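Local coordinates for PA0833-PD protein (Pseudomonas aeruginosa PAO1, PDB 6JFW) that probably binds peptidoglycan through its periplasmic OmpA C-like domain, the part present here, and so tethers the outer membrane to the cell wall, at residues 7-12 with 53-58; 29-34 with 133-138; 40-45 with 87-92; 68-73 with 108-113; 80-85 with 112-117. One frame throughout, in Å; residues are numbered along the deposited sequence.

Contact 1: residues 7-12 with 53-58; sequences AELRRQ and NNLANS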
# COMPACT_ATOMS: atom_id res chain seq x y z
N ALA A 7 -8.62 0.10 14.60
CA ALA A 7 -9.82 -0.72 14.68
C ALA A 7 -10.78 -0.42 13.55
O ALA A 7 -11.43 -1.33 13.01
CB ALA A 7 -10.50 -0.53 16.04
N GLU A 8 -10.90 0.85 13.17
CA GLU A 8 -11.74 1.21 12.03
C GLU A 8 -11.19 0.63 10.74
O GLU A 8 -11.95 0.17 9.88
CB GLU A 8 -11.88 2.72 11.94
CG GLU A 8 -13.04 3.30 12.72
CD GLU A 8 -12.91 4.79 12.92
OE1 GLU A 8 -13.01 5.24 14.08
OE2 GLU A 8 -12.69 5.51 11.92
N LEU A 9 -9.87 0.64 10.58
CA LEU A 9 -9.27 0.08 9.37
C LEU A 9 -9.45 -1.43 9.31
O LEU A 9 -9.76 -1.97 8.24
CB LEU A 9 -7.79 0.45 9.31
CG LEU A 9 -7.56 1.90 8.88
CD1 LEU A 9 -6.11 2.32 9.08
CD2 LEU A 9 -7.97 2.08 7.43
N ARG A 10 -9.27 -2.12 10.43
CA ARG A 10 -9.46 -3.57 10.44
C ARG A 10 -10.87 -3.94 10.02
O ARG A 10 -11.07 -4.91 9.27
CB ARG A 10 -9.15 -4.14 11.82
CG ARG A 10 -7.67 -4.28 12.07
CD ARG A 10 -7.34 -5.00 13.37
NE ARG A 10 -5.94 -4.79 13.69
CZ ARG A 10 -4.93 -5.43 13.11
NH1 ARG A 10 -5.17 -6.34 12.17
NH2 ARG A 10 -3.68 -5.16 13.46
N ARG A 11 -11.87 -3.19 10.48
CA ARG A 11 -13.24 -3.47 10.10
C ARG A 11 -13.45 -3.26 8.60
O ARG A 11 -13.99 -4.13 7.91
CB ARG A 11 -14.20 -2.60 10.91
CG ARG A 11 -15.65 -3.03 10.79
CD ARG A 11 -16.36 -2.97 12.12
NE ARG A 11 -17.71 -3.53 12.03
CZ ARG A 11 -18.13 -4.59 12.72
NH1 ARG A 11 -17.31 -5.21 13.56
NH2 ARG A 11 -19.37 -5.03 12.56
N GLN A 12 -13.02 -2.11 8.08
CA GLN A 12 -13.24 -1.80 6.67
C GLN A 12 -12.50 -2.76 5.75
O GLN A 12 -12.99 -3.06 4.66
CB GLN A 12 -12.80 -0.37 6.37
CG GLN A 12 -13.68 0.71 6.96
CD GLN A 12 -13.09 2.09 6.73
OE1 GLN A 12 -11.92 2.32 7.01
NE2 GLN A 12 -13.90 3.01 6.22
N ASN A 53 -11.50 3.56 -1.74
CA ASN A 53 -12.43 4.60 -1.32
C ASN A 53 -12.54 4.65 0.20
O ASN A 53 -12.53 5.73 0.80
CB ASN A 53 -13.81 4.37 -1.93
CG ASN A 53 -13.84 4.61 -3.43
OD1 ASN A 53 -12.93 5.21 -3.99
ND2 ASN A 53 -14.90 4.14 -4.07
N ASN A 54 -12.65 3.48 0.84
CA ASN A 54 -12.73 3.43 2.29
C ASN A 54 -11.45 3.93 2.94
O ASN A 54 -11.48 4.65 3.94
CB ASN A 54 -13.05 2.01 2.75
CG ASN A 54 -14.52 1.68 2.67
OD1 ASN A 54 -15.34 2.26 3.39
ND2 ASN A 54 -14.88 0.76 1.79
N LEU A 55 -10.30 3.54 2.38
CA LEU A 55 -9.02 4.02 2.90
C LEU A 55 -8.93 5.54 2.84
O LEU A 55 -8.49 6.18 3.80
CB LEU A 55 -7.86 3.39 2.13
CG LEU A 55 -7.46 1.96 2.52
CD1 LEU A 55 -6.30 1.49 1.66
CD2 LEU A 55 -7.10 1.91 3.99
N ALA A 56 -9.34 6.13 1.71
CA ALA A 56 -9.28 7.58 1.57
C ALA A 56 -10.14 8.27 2.62
O ALA A 56 -9.75 9.30 3.17
CB ALA A 56 -9.71 7.99 0.16
N ASN A 57 -11.33 7.72 2.90
CA ASN A 57 -12.19 8.31 3.92
C ASN A 57 -11.54 8.24 5.29
O ASN A 57 -11.63 9.19 6.08
CB ASN A 57 -13.55 7.61 3.93
CG ASN A 57 -14.36 7.90 2.68
OD1 ASN A 57 -14.12 8.89 1.99
ND2 ASN A 57 -15.33 7.04 2.39
N SER A 58 -10.88 7.12 5.60
CA SER A 58 -10.19 7.00 6.88
C SER A 58 -9.06 8.02 7.00
O SER A 58 -8.94 8.72 8.01
CB SER A 58 -9.64 5.58 7.05
OG SER A 58 -8.90 5.47 8.26
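L9 and L55 make the apolar half of this contact, methyl to methyl: CD2 of L9 lies 3.6 Å from CD2 of L55, and the two side chains cross at about a right angle. Both leucines carry CG anti to the carbonyl carbon (chi1 -76° in L9), and in each the CD2 methyl bridges the gap. The same L9 methyl also rests against the S58 hydroxyl, with OG 3.6 Å from L9 CD2. S58 holds that oxygen anti to its backbone N, where it is hydrogen-bonded to NE2 of Q5, one turn before L9; the apolar touch therefore falls on an oxygen that already has a polar partner.

One turn on, Q12 reaches across with an extended chain beyond CG. Its amide arrives next to N54, with NE2 3.3 Å from N54 OD1 and 3.7 Å from N54 CB, and the two amide planes are turned 65° apart. The other branch, OE1, faces S58 CB at 4.0 Å. N54 spends ND2 on a weak hydrogen bond back to A50 O in its own helix.

Helices 3-12 and 49-61 thus lie side by side and nearly antiparallel, their local axes 10.5 Å apart at closest approach, with small S58 facing the first helix. Leucine methyls mark the buried side of the seam and amides the partly exposed one. The two helices are therefore held mainly by van der Waals packing, with the S58–Q5 bond as a polar tie and the amides at the outer border.

Contact 2: residues 29-34 with 133-138; sequences LIMPGN and VEVNLR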
# COMPACT_ATOMS: atom_id res chain seq x y z
N LEU A 29 -0.42 -0.95 6.21
CA LEU A 29 -1.39 -1.67 5.40
C LEU A 29 -0.66 -2.35 4.25
O LEU A 29 -0.02 -1.67 3.44
CB LEU A 29 -2.46 -0.72 4.87
CG LEU A 29 -3.12 0.15 5.96
CD1 LEU A 29 -3.81 1.36 5.35
CD2 LEU A 29 -4.10 -0.67 6.77
N ILE A 30 -0.75 -3.68 4.19
CA ILE A 30 -0.16 -4.46 3.11
C ILE A 30 -1.23 -4.70 2.06
O ILE A 30 -2.25 -5.34 2.34
CB ILE A 30 0.41 -5.80 3.61
CG1 ILE A 30 1.35 -5.59 4.79
CG2 ILE A 30 1.11 -6.52 2.46
CD1 ILE A 30 2.65 -4.97 4.42
N MET A 31 -0.99 -4.21 0.85
CA MET A 31 -1.92 -4.42 -0.26
C MET A 31 -1.26 -5.33 -1.29
O MET A 31 -0.40 -4.88 -2.06
CB MET A 31 -2.31 -3.08 -0.88
CG MET A 31 -2.96 -2.14 0.14
SD MET A 31 -3.11 -0.41 -0.33
CE MET A 31 -3.09 -0.51 -2.11
N PRO A 32 -1.62 -6.62 -1.33
CA PRO A 32 -0.94 -7.54 -2.25
C PRO A 32 -1.19 -7.16 -3.70
O PRO A 32 -2.27 -6.68 -4.06
CB PRO A 32 -1.56 -8.90 -1.92
CG PRO A 32 -2.25 -8.73 -0.60
CD PRO A 32 -2.65 -7.29 -0.53
N GLY A 33 -0.18 -7.38 -4.53
CA GLY A 33 -0.28 -7.00 -5.93
C GLY A 33 -1.41 -7.71 -6.65
O GLY A 33 -2.08 -7.13 -7.51
N ASN A 34 -1.65 -8.98 -6.31
CA ASN A 34 -2.60 -9.79 -7.06
C ASN A 34 -4.04 -9.33 -6.90
O ASN A 34 -4.90 -9.73 -7.70
CB ASN A 34 -2.50 -11.26 -6.65
CG ASN A 34 -3.05 -11.51 -5.26
OD1 ASN A 34 -2.69 -10.83 -4.30
ND2 ASN A 34 -3.94 -12.49 -5.14
N VAL A 133 2.06 -3.24 -2.37
CA VAL A 133 2.18 -1.83 -2.00
C VAL A 133 1.87 -1.73 -0.52
O VAL A 133 0.91 -2.33 -0.04
CB VAL A 133 1.25 -0.94 -2.83
CG1 VAL A 133 1.13 0.44 -2.20
CG2 VAL A 133 1.77 -0.81 -4.26
N GLU A 134 2.70 -0.98 0.21
CA GLU A 134 2.52 -0.77 1.63
C GLU A 134 2.18 0.69 1.89
O GLU A 134 2.78 1.59 1.30
CB GLU A 134 3.78 -1.17 2.41
CG GLU A 134 4.07 -2.66 2.34
CD GLU A 134 5.27 -3.09 3.17
OE1 GLU A 134 5.88 -2.24 3.85
OE2 GLU A 134 5.59 -4.30 3.15
N VAL A 135 1.20 0.91 2.77
CA VAL A 135 0.82 2.25 3.21
C VAL A 135 1.17 2.35 4.69
O VAL A 135 0.55 1.69 5.53
CB VAL A 135 -0.67 2.54 2.99
CG1 VAL A 135 -1.00 3.96 3.44
CG2 VAL A 135 -1.04 2.34 1.53
N ASN A 136 2.17 3.16 5.01
CA ASN A 136 2.59 3.37 6.39
C ASN A 136 1.98 4.67 6.91
O ASN A 136 2.10 5.72 6.28
CB ASN A 136 4.11 3.42 6.50
CG ASN A 136 4.78 2.20 5.90
OD1 ASN A 136 4.56 1.08 6.36
ND2 ASN A 136 5.60 2.40 4.88
N LEU A 137 1.31 4.58 8.06
CA LEU A 137 0.73 5.73 8.74
C LEU A 137 1.54 5.99 10.00
O LEU A 137 1.52 5.19 10.94
CB LEU A 137 -0.74 5.49 9.07
CG LEU A 137 -1.70 5.13 7.93
CD1 LEU A 137 -3.08 4.78 8.48
CD2 LEU A 137 -1.80 6.26 6.92
N ARG A 138 2.26 7.10 10.03
CA ARG A 138 3.11 7.48 11.13
C ARG A 138 2.56 8.70 11.85
O ARG A 138 2.31 9.72 11.20
CB ARG A 138 4.48 7.80 10.63
CG ARG A 138 5.26 8.39 11.67
CD ARG A 138 6.61 8.35 11.19
NE ARG A 138 7.34 7.44 12.10
CZ ARG A 138 8.40 6.72 11.77
NH1 ARG A 138 8.80 6.78 10.52
NH2 ARG A 138 9.06 5.85 12.56
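I30 and E134 lie side by side and point the same way, from one face of an antiparallel strand pair. The ethyl branch of I30 bends back toward its neighbour (chi2 -72°), and CD1 settles along the glutamate chain, 3.4 Å from E134 CG and 3.3 Å from E134 OE2. That carboxylate oxygen is engaged elsewhere, in a salt bridge to R132 NE, so the methyl packs against an oxygen already paired with R132.

The other face is wholly apolar. L29 meets V135 obliquely, CD1 to CB at 4.1 Å. M31 also comes to V135 at a slant, its SD 3.9 Å from V135 CG2, while chi3 of only 25° turns CE to the V133 side, 4.3 Å from V133 CG1.

Between the faces runs the backbone ladder. L29–V135 and M31–V133 are hydrogen-bonded pairs, and I30–E134 is the non-hydrogen-bonded pair between them. M31 N to V133 O, at 2.8 Å, is the shortest of the four bonds, and E134 CA adds a CH···O contact to L29 O at 3.2 Å.

Strand 132-139 is central in the sheet of this OmpA-like domain: strand 26-32 flanks it here and strand 65-72 on its other edge. F59 of helix 49-61 covers L29 and V135, L55 of that helix adds to the cover over L29, and the I30 backbone hydrogen-bonds onward to that of E19 in the outermost strand 19-23.

Contact 3: residues 40-45 with 87-92; sequences DSANIA and QRRAQS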
# COMPACT_ATOMS: atom_id res chain seq x y z
N ASP A 40 0.14 -7.43 -14.50
CA ASP A 40 1.41 -6.92 -14.06
C ASP A 40 1.46 -5.44 -14.34
O ASP A 40 2.50 -4.84 -14.39
CB ASP A 40 2.54 -7.71 -14.64
CG ASP A 40 2.70 -7.48 -16.09
OD1 ASP A 40 1.72 -7.10 -16.73
OD2 ASP A 40 3.80 -7.68 -16.58
N SER A 41 0.30 -4.85 -14.51
CA SER A 41 0.20 -3.44 -14.82
C SER A 41 0.28 -2.60 -13.55
O SER A 41 0.35 -3.11 -12.43
CB SER A 41 -1.10 -3.15 -15.56
OG SER A 41 -2.20 -3.16 -14.67
N ALA A 42 0.25 -1.28 -13.73
CA ALA A 42 0.08 -0.34 -12.64
C ALA A 42 -1.33 0.24 -12.60
O ALA A 42 -1.57 1.21 -11.87
CB ALA A 42 1.11 0.78 -12.73
N ASN A 43 -2.26 -0.32 -13.36
CA ASN A 43 -3.66 0.05 -13.25
C ASN A 43 -4.28 -0.63 -12.04
O ASN A 43 -4.01 -1.80 -11.76
CB ASN A 43 -4.45 -0.34 -14.50
CG ASN A 43 -3.83 0.20 -15.78
OD1 ASN A 43 -3.66 -0.54 -16.75
ND2 ASN A 43 -3.50 1.48 -15.79
N ILE A 44 -5.13 0.11 -11.33
CA ILE A 44 -5.81 -0.45 -10.17
C ILE A 44 -6.90 -1.41 -10.63
O ILE A 44 -7.61 -1.15 -11.61
CB ILE A 44 -6.37 0.69 -9.30
CG1 ILE A 44 -5.22 1.56 -8.80
CG2 ILE A 44 -7.20 0.15 -8.14
CD1 ILE A 44 -5.64 2.92 -8.31
N ALA A 45 -7.02 -2.54 -9.93
CA ALA A 45 -8.00 -3.54 -10.31
C ALA A 45 -9.41 -3.05 -9.98
O ALA A 45 -9.62 -2.35 -8.98
CB ALA A 45 -7.72 -4.86 -9.59
N GLN A 87 7.79 1.87 -8.36
CA GLN A 87 7.44 3.29 -8.32
C GLN A 87 6.13 3.55 -9.05
O GLN A 87 5.29 4.33 -8.58
CB GLN A 87 8.57 4.12 -8.93
CG GLN A 87 8.17 5.52 -9.36
CD GLN A 87 8.57 6.60 -8.37
OE1 GLN A 87 8.65 6.35 -7.18
NE2 GLN A 87 8.83 7.80 -8.87
N ARG A 88 5.93 2.90 -10.21
CA ARG A 88 4.69 3.07 -10.97
C ARG A 88 3.48 2.66 -10.15
O ARG A 88 2.43 3.31 -10.21
CB ARG A 88 4.74 2.25 -12.25
CG ARG A 88 5.75 2.68 -13.30
CD ARG A 88 5.62 1.77 -14.52
NE ARG A 88 6.86 1.66 -15.27
CZ ARG A 88 7.01 0.88 -16.34
NH1 ARG A 88 6.00 0.16 -16.79
NH2 ARG A 88 8.18 0.83 -16.96
N ARG A 89 3.59 1.57 -9.40
CA ARG A 89 2.44 1.06 -8.66
C ARG A 89 2.11 1.94 -7.47
O ARG A 89 0.94 2.18 -7.16
CB ARG A 89 2.69 -0.39 -8.25
CG ARG A 89 2.55 -1.36 -9.43
CD ARG A 89 2.77 -2.82 -9.07
NE ARG A 89 2.10 -3.69 -10.04
CZ ARG A 89 1.89 -4.99 -9.88
NH1 ARG A 89 2.30 -5.61 -8.77
NH2 ARG A 89 1.26 -5.69 -10.82
N ALA A 90 3.14 2.46 -6.79
CA ALA A 90 2.90 3.40 -5.69
C ALA A 90 2.30 4.70 -6.21
O ALA A 90 1.45 5.31 -5.54
CB ALA A 90 4.20 3.67 -4.94
N GLN A 91 2.73 5.15 -7.40
CA GLN A 91 2.15 6.33 -8.02
C GLN A 91 0.65 6.18 -8.23
O GLN A 91 -0.13 7.09 -7.95
CB GLN A 91 2.85 6.61 -9.36
CG GLN A 91 2.04 7.45 -10.36
CD GLN A 91 1.22 6.61 -11.34
OE1 GLN A 91 1.66 5.55 -11.79
NE2 GLN A 91 0.03 7.09 -11.69
N SER A 92 0.23 5.02 -8.76
CA SER A 92 -1.17 4.82 -9.08
C SER A 92 -2.05 4.88 -7.84
O SER A 92 -3.12 5.49 -7.85
CB SER A 92 -1.35 3.48 -9.79
OG SER A 92 -0.75 3.49 -11.07
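R89 reaches from helix 79-99 to the backbone of S41 and gives two N-H groups to one oxygen. Its NE lies 3.0 Å and its NH2 3.2 Å from S41 O, a side-on grip in which the carbonyl oxygen stays close to the guanidinium plane. NH2 lies in the carbonyl plane and points to a lone pair of S41 O, whereas NE is tilted 32° from that plane. The chain is extended from CG to NE, which lets R89 span the gap, and NH2 also comes within 3.5 Å of D40 CA.

The next carbonyl is satisfied by a different donor: the S92 hydroxyl, one turn further along the helix, gives a short bond of 2.6 Å from OG to A42 O. In this way two successive loop carbonyls are each met from the helix. R89 is the arginine of the N-x-x-L-S-x-x-R-A signature of OmpA C-like domains, and S92 follows just after the signature on the same helix; in relatives that arginine contacts the diaminopimelate of peptidoglycan, consistent with a place for R89 at the pocket here.

The loop also ties itself together. S41 OG accepts from N43 N at 3.1 Å, which makes an ST turn, and is hydrogen-bonded to A38 O as well. Van der Waals contacts fill in between the polar ones: A42 CB sits 3.9 Å from R88 CB and 3.7 Å from S92 OG, and CD1 of I44 touches S92 O at 3.6 Å. R88 turns its charged end to D84 of its own helix in a salt bridge, while I44 packs on Y49 and L52 of helix 49-61.

Contact 4: residues 68-73 with 108-113; sequences EIVGYT and STRGMG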
# COMPACT_ATOMS: atom_id res chain seq x y z
N GLU A 68 2.74 7.32 3.93
CA GLU A 68 3.88 6.93 3.12
C GLU A 68 3.49 5.70 2.31
O GLU A 68 3.19 4.65 2.88
CB GLU A 68 5.10 6.62 3.99
CG GLU A 68 6.42 6.72 3.26
CD GLU A 68 7.44 5.69 3.72
OE1 GLU A 68 7.10 4.86 4.58
OE2 GLU A 68 8.58 5.73 3.22
N ILE A 69 3.48 5.84 0.99
CA ILE A 69 3.09 4.77 0.08
C ILE A 69 4.35 4.21 -0.56
O ILE A 69 5.11 4.95 -1.21
CB ILE A 69 2.09 5.25 -0.97
CG1 ILE A 69 0.85 5.83 -0.28
CG2 ILE A 69 1.69 4.11 -1.90
CD1 ILE A 69 0.01 6.71 -1.16
N VAL A 70 4.59 2.92 -0.38
CA VAL A 70 5.83 2.28 -0.79
C VAL A 70 5.49 1.06 -1.64
O VAL A 70 4.74 0.18 -1.20
CB VAL A 70 6.69 1.87 0.42
CG1 VAL A 70 7.99 1.28 -0.05
CG2 VAL A 70 6.93 3.06 1.33
N GLY A 71 6.04 1.02 -2.85
CA GLY A 71 5.86 -0.11 -3.74
C GLY A 71 7.02 -1.09 -3.64
O GLY A 71 8.16 -0.69 -3.41
N TYR A 72 6.71 -2.37 -3.80
CA TYR A 72 7.71 -3.43 -3.73
C TYR A 72 7.50 -4.42 -4.86
O TYR A 72 6.40 -4.55 -5.40
CB TYR A 72 7.66 -4.19 -2.40
CG TYR A 72 7.98 -3.39 -1.16
CD1 TYR A 72 6.98 -2.72 -0.47
CD2 TYR A 72 9.28 -3.33 -0.67
CE1 TYR A 72 7.27 -2.00 0.67
CE2 TYR A 72 9.57 -2.61 0.47
CZ TYR A 72 8.56 -1.94 1.13
OH TYR A 72 8.85 -1.22 2.27
N THR A 73 8.57 -5.13 -5.20
CA THR A 73 8.52 -6.22 -6.16
C THR A 73 9.26 -7.42 -5.59
O THR A 73 9.87 -7.36 -4.52
CB THR A 73 9.13 -5.84 -7.51
OG1 THR A 73 10.51 -5.50 -7.33
CG2 THR A 73 8.39 -4.67 -8.14
N SER A 108 3.62 10.80 0.61
CA SER A 108 4.89 10.60 -0.06
C SER A 108 4.90 9.19 -0.63
O SER A 108 4.27 8.28 -0.07
CB SER A 108 6.09 10.80 0.89
OG SER A 108 6.15 9.78 1.87
N THR A 109 5.57 9.01 -1.76
CA THR A 109 5.59 7.70 -2.40
C THR A 109 7.01 7.33 -2.81
O THR A 109 7.80 8.19 -3.21
CB THR A 109 4.68 7.62 -3.63
OG1 THR A 109 5.38 8.11 -4.78
CG2 THR A 109 3.42 8.43 -3.43
N ARG A 110 7.31 6.04 -2.69
CA ARG A 110 8.58 5.47 -3.12
C ARG A 110 8.32 4.15 -3.82
O ARG A 110 7.31 3.49 -3.57
CB ARG A 110 9.52 5.24 -1.93
CG ARG A 110 9.30 6.18 -0.78
CD ARG A 110 10.25 5.91 0.37
NE ARG A 110 11.56 5.46 -0.09
CZ ARG A 110 12.12 4.31 0.28
NH1 ARG A 110 13.31 3.98 -0.18
NH2 ARG A 110 11.48 3.50 1.11
N GLY A 111 9.23 3.79 -4.70
CA GLY A 111 9.41 2.42 -5.13
C GLY A 111 10.67 1.89 -4.45
O GLY A 111 11.66 2.62 -4.32
N MET A 112 10.61 0.65 -3.99
CA MET A 112 11.74 0.02 -3.34
C MET A 112 12.24 -1.21 -4.07
O MET A 112 13.23 -1.81 -3.65
CB MET A 112 11.39 -0.34 -1.89
CG MET A 112 11.21 0.87 -1.03
SD MET A 112 12.57 1.07 0.11
CE MET A 112 12.03 -0.04 1.41
N GLY A 113 11.59 -1.58 -5.17
CA GLY A 113 11.94 -2.77 -5.90
C GLY A 113 12.00 -3.99 -5.01
O GLY A 113 11.11 -4.23 -4.19
O HOH W 1 8.60 8.32 1.92
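V70 and M112 form the tight spot: CG1 of V70 is only 3.4 Å from CG of M112, closer than usual van der Waals contact. V70 CG1 stands anti to the backbone N (chi1 -177°), which puts it on the methionine. Beside it Y72 and M112 lie alongside each other and point the same way, with Y72 CE2 3.7 Å from M112 CB, and the Y72 hydroxyl is hydrogen-bonded to OE1 of Q116.

Beneath these side chains the backbones run parallel, E68 paired with S108 through G71 with G111. I69 N to S108 O is 2.8 Å and almost straight (179°). Further on, T73 N still reaches G113 O at 2.9 Å, but from above the carbonyl plane. These are the two strands of a beta-alpha-beta crossover, strand 65-72, helix 79-99, strand 107-111. The helix covers the face that carries I69 and T109; the glycine pair further along the strands, G71 and G111, has no side chains to put between sheet and helix.

The far end is looser and wetter. E68 CG touches S108 OG at 3.4 Å, and a water links the same pair, 2.9 Å from E68 OE2 and donating to it. E68 OE2 also touches R110 CD at 3.3 Å, while the opposite charges of the two residues stay beyond a salt bridge, the place of R110 NH2 being uncertain. OE1 of E68 turns instead to N136 ND2 in strand 132-139.

Contact 5: residues 80-85 with 112-117; sequences QHNMDL and MGPDQP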
# COMPACT_ATOMS: atom_id res chain seq x y z
N GLN A 80 17.06 -1.86 -11.44
CA GLN A 80 16.54 -0.62 -12.01
C GLN A 80 15.11 -0.79 -12.50
O GLN A 80 14.25 0.05 -12.22
CB GLN A 80 17.44 -0.14 -13.15
CG GLN A 80 16.70 0.66 -14.23
CD GLN A 80 17.60 1.12 -15.35
OE1 GLN A 80 17.35 0.83 -16.52
NE2 GLN A 80 18.65 1.86 -15.00
N HIS A 81 14.84 -1.88 -13.22
CA HIS A 81 13.51 -2.09 -13.78
C HIS A 81 12.48 -2.33 -12.68
O HIS A 81 11.34 -1.86 -12.78
CB HIS A 81 13.54 -3.26 -14.76
CG HIS A 81 12.26 -3.44 -15.52
ND1 HIS A 81 11.71 -2.43 -16.28
CD2 HIS A 81 11.44 -4.50 -15.65
CE1 HIS A 81 10.59 -2.87 -16.84
NE2 HIS A 81 10.41 -4.12 -16.48
N ASN A 82 12.86 -3.06 -11.62
CA ASN A 82 11.94 -3.32 -10.53
C ASN A 82 11.62 -2.06 -9.74
O ASN A 82 10.47 -1.85 -9.35
CB ASN A 82 12.52 -4.38 -9.59
CG ASN A 82 12.40 -5.78 -10.15
OD1 ASN A 82 11.49 -6.07 -10.92
ND2 ASN A 82 13.32 -6.65 -9.76
N MET A 83 12.62 -1.22 -9.49
CA MET A 83 12.37 0.07 -8.85
C MET A 83 11.40 0.89 -9.67
O MET A 83 10.45 1.48 -9.13
CB MET A 83 13.69 0.81 -8.65
CG MET A 83 14.70 0.07 -7.79
SD MET A 83 14.51 0.41 -6.03
CE MET A 83 15.09 2.10 -5.96
N ASP A 84 11.62 0.94 -10.99
CA ASP A 84 10.70 1.56 -11.93
C ASP A 84 9.28 1.03 -11.75
O ASP A 84 8.33 1.79 -11.52
CB ASP A 84 11.20 1.31 -13.35
CG ASP A 84 10.50 2.15 -14.39
OD1 ASP A 84 9.27 2.35 -14.30
OD2 ASP A 84 11.19 2.61 -15.32
N LEU A 85 9.12 -0.29 -11.87
CA LEU A 85 7.80 -0.90 -11.79
C LEU A 85 7.14 -0.64 -10.44
O LEU A 85 5.94 -0.35 -10.37
CB LEU A 85 7.90 -2.41 -12.04
CG LEU A 85 8.26 -2.85 -13.46
CD1 LEU A 85 8.48 -4.36 -13.50
CD2 LEU A 85 7.17 -2.44 -14.42
N MET A 112 10.61 0.65 -3.99
CA MET A 112 11.74 0.02 -3.34
C MET A 112 12.24 -1.21 -4.07
O MET A 112 13.23 -1.81 -3.65
CB MET A 112 11.39 -0.34 -1.89
CG MET A 112 11.21 0.87 -1.03
SD MET A 112 12.57 1.07 0.11
CE MET A 112 12.03 -0.04 1.41
N GLY A 113 11.59 -1.58 -5.17
CA GLY A 113 11.94 -2.77 -5.90
C GLY A 113 12.00 -3.99 -5.01
O GLY A 113 11.11 -4.23 -4.19
N PRO A 114 13.08 -4.76 -5.13
CA PRO A 114 13.18 -6.03 -4.41
C PRO A 114 13.66 -5.92 -2.97
O PRO A 114 13.83 -6.96 -2.32
CB PRO A 114 14.18 -6.82 -5.26
CG PRO A 114 14.93 -5.79 -6.08
CD PRO A 114 14.30 -4.45 -5.89
N ASP A 115 13.87 -4.72 -2.44
CA ASP A 115 14.35 -4.59 -1.07
C ASP A 115 13.24 -4.92 -0.08
O ASP A 115 12.05 -4.83 -0.37
CB ASP A 115 14.88 -3.19 -0.81
CG ASP A 115 16.16 -2.91 -1.57
OD1 ASP A 115 16.91 -3.87 -1.86
OD2 ASP A 115 16.42 -1.72 -1.88
N GLN A 116 13.67 -5.31 1.12
CA GLN A 116 12.77 -5.72 2.20
C GLN A 116 11.70 -6.73 1.76
O GLN A 116 10.51 -6.47 1.91
CB GLN A 116 12.11 -4.50 2.83
CG GLN A 116 13.07 -3.45 3.35
CD GLN A 116 12.33 -2.29 3.99
OE1 GLN A 116 11.17 -2.04 3.69
NE2 GLN A 116 13.01 -1.57 4.88
N PRO A 117 12.11 -7.88 1.22
CA PRO A 117 11.10 -8.91 0.93
C PRO A 117 10.44 -9.37 2.22
O PRO A 117 11.08 -9.46 3.27
CB PRO A 117 11.92 -10.04 0.28
CG PRO A 117 13.32 -9.79 0.67
CD PRO A 117 13.46 -8.31 0.84
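At the start of helix 79-99, where the N-x-x-L-S-x-x-R-A signature of OmpA C-like domains begins, N82 and M83 pack against a tight turn of the loop after strand 107-111. That turn, M112 to D115, is type II', closed by D115 N to M112 O at 3.2 Å.

M83 makes the closer approach. With chi1 -60° and chi2 -87° the chain folds back so that SD stands directly above the M112–G113 peptide plane, 3.4 Å from M112 C, 3.5 Å from M112 O and 3.6 Å from G113 N. The sulfur therefore covers one face of the peptide group.

N82 meets the other part of the turn. Its CB lies 4.1 Å from both G113 CA and P114 CD, and its ND2 stands 4.1 Å from P114 CG, the two side chains meeting at a slant. The amide looks elsewhere for its polar partner, ND2 donating to T76 O. Without a side chain, G113 lets the helix come near: its CA is 4.1 Å from M83 CA.

Polar ties run just outside these residues. G113 N is hydrogen-bonded to OG of S86, the serine of the signature, whose single proton N82 O and M83 O would have to share; D115 forms a salt bridge to R79 at the beginning of the helix. Glycine with positive phi (53°) in the second place of the turn is typical of type II' turns; here P114 follows it, and the turn is packed onto the first turns of the signature helix.

In the fold
Contacts 2 and 4 share one sheet: E134 N lies 2.7 Å from V70 O and N136 N 2.8 Å from E68 O, probable hydrogen bonds that make strands 132-139 and 65-72 neighbours. Contact 1 packs on the face that carries L29 and L137, with L55 CD2 3.6 Å from L29 CD1. Contacts 3 and 5 use successive parts of helix 79-99, their centres 13 Å apart, and contact 5 shares M112 and G113 with contact 4. R89 of contact 3 lies beside contact 2 (CB 4.1 Å from V133 CG2), so the probable peptidoglycan pocket would sit near the V133 end of strand 132-139; contact 1 is remote, about 21 Å from contact 3 between centres.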